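Local coordinates for protein putative pore-forming toxin (Bacteroides vulgatus ATCC 8482, PDB 3KOG) that is of unestablished function but is probably a pore-forming toxin, at residues A[25-28]-A[29-32]. Numbering follows the deposited sequence. Where two conformers were deposited one is given.
Sequences VIDA and TTGT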
loop_
_atom_site.group_PDB
_atom_site.type_symbol
_atom_site.label_atom_id
_atom_site.label_comp_id
_atom_site.label_asym_id
_atom_site.label_seq_id
_atom_site.Cartn_x
_atom_site.Cartn_y
_atom_site.Cartn_z
ATOM N N VAL A 25 -3.489 -4.302 13.468
ATOM C CA VAL A 25 -4.757 -4.514 14.211
ATOM C C VAL A 25 -4.682 -3.711 15.514
ATOM O O VAL A 25 -3.748 -3.919 16.341
ATOM C CB VAL A 25 -5.033 -6.005 14.546
ATOM C CG1 VAL A 25 -6.425 -6.181 15.223
ATOM C CG2 VAL A 25 -4.922 -6.879 13.261
ATOM N N ILE A 26 -5.665 -2.832 15.701
ATOM C CA ILE A 26 -5.721 -1.954 16.867
ATOM C C ILE A 26 -6.906 -2.295 17.750
ATOM O O ILE A 26 -8.064 -2.325 17.305
ATOM C CB ILE A 26 -5.821 -0.456 16.472
ATOM C CG1 ILE A 26 -4.659 -0.047 15.593
ATOM C CG2 ILE A 26 -5.971 0.485 17.734
ATOM C CD1 ILE A 26 -3.226 -0.264 16.186
ATOM N N ASP A 27 -6.618 -2.530 19.019
ATOM C CA ASP A 27 -7.643 -2.719 19.974
ATOM C C ASP A 27 -8.061 -1.321 20.464
ATOM O O ASP A 27 -7.311 -0.672 21.165
ATOM C CB ASP A 27 -7.096 -3.547 21.121
ATOM C CG ASP A 27 -8.072 -3.717 22.238
ATOM O OD1 ASP A 27 -9.237 -3.272 22.185
ATOM O OD2 ASP A 27 -7.652 -4.345 23.210
ATOM N N ALA A 28 -9.244 -0.911 20.087
ATOM C CA ALA A 28 -9.745 0.457 20.310
ATOM C C ALA A 28 -10.016 0.709 21.766
ATOM O O ALA A 28 -10.101 1.878 22.209
ATOM C CB ALA A 28 -11.039 0.677 19.483
ATOM N N THR A 29 -10.199 -0.361 22.524
ATOM C CA THR A 29 -10.572 -0.167 23.892
ATOM C C THR A 29 -9.395 0.368 24.672
ATOM O O THR A 29 -9.557 1.115 25.649
ATOM C CB THR A 29 -11.239 -1.423 24.492
ATOM O OG1 THR A 29 -10.345 -2.503 24.443
ATOM C CG2 THR A 29 -12.534 -1.758 23.647
ATOM N N THR A 30 -8.206 0.082 24.201
ATOM C CA THR A 30 -7.046 0.559 24.863
ATOM C C THR A 30 -6.077 1.381 24.012
ATOM O O THR A 30 -5.180 2.031 24.542
ATOM C CB THR A 30 -6.387 -0.648 25.500
ATOM O OG1 THR A 30 -5.335 -0.218 26.352
ATOM C CG2 THR A 30 -5.897 -1.601 24.464
ATOM N N GLY A 31 -6.251 1.358 22.701
ATOM C CA GLY A 31 -5.337 2.001 21.784
ATOM C C GLY A 31 -4.080 1.217 21.462
ATOM O O GLY A 31 -3.121 1.785 20.991
ATOM N N THR A 32 -4.111 -0.087 21.651
ATOM C CA THR A 32 -2.932 -0.946 21.628
ATOM C C THR A 32 -2.848 -1.637 20.249
ATOM O O THR A 32 -3.859 -2.101 19.764
ATOM C CB THR A 32 -3.068 -2.015 22.725
ATOM O OG1 THR A 32 -3.003 -1.419 24.026
ATOM C CG2 THR A 32 -1.969 -3.104 22.617
#
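Asp27 OD1 takes two hydrogen bonds from Thr29: the hydroxyl OG1 donates at 2.6 Å, on the syn side and 29° out of the carboxylate plane, and the Thr29 N reaches the same OD1 from the same face at 3.1 Å. The bond from Thr29 N to Asp27 OD1 makes this an Asx turn; the hydroxyl bond adds to it. Two torsions fit the side chains to it: CG of Asp27 lies anti to its own N (chi1 176°), swinging the carboxylate over the turn, while Thr29 holds OG1 between its N and carbonyl carbon (chi1 61°), on the side of that oxygen.

The carbonyl O of Asp27 accepts three amides. Gly31 N lies 2.8 Å from Asp27 O, almost in line with its C=O bond; Thr30 N approaches from above the carbonyl plane, and Thr32 N is 3.3 Å from Asp27 O. In return Asp27 N donates to Thr32 O at 2.9 Å, nearly straight. Asp27 therefore faces both Gly31 and Thr32, a G1 beta bulge, and the positive phi of Gly31 suits glycine there.

Packing is lighter. Thr30 CG2 lies 3.5 Å from Asp27 OD2, the two side chains crossing at about a right angle, and the CA-H of Ile26 points to Thr32 O, with CA 3.4 Å from that oxygen.

This tight hairpin links strands 18-27 and 32-33. Strand 18-27 also pairs parallel with 85-94, where backbone hydrogen bonds join Ile26 and Ala28 to Leu94. Helix 150-158 packs against Ile26, Ala28 and Thr29, and its Asn154 ND2 hydrogen-bonds to Ala28 O, while Asp27 touches Tyr66 of strand 58-66.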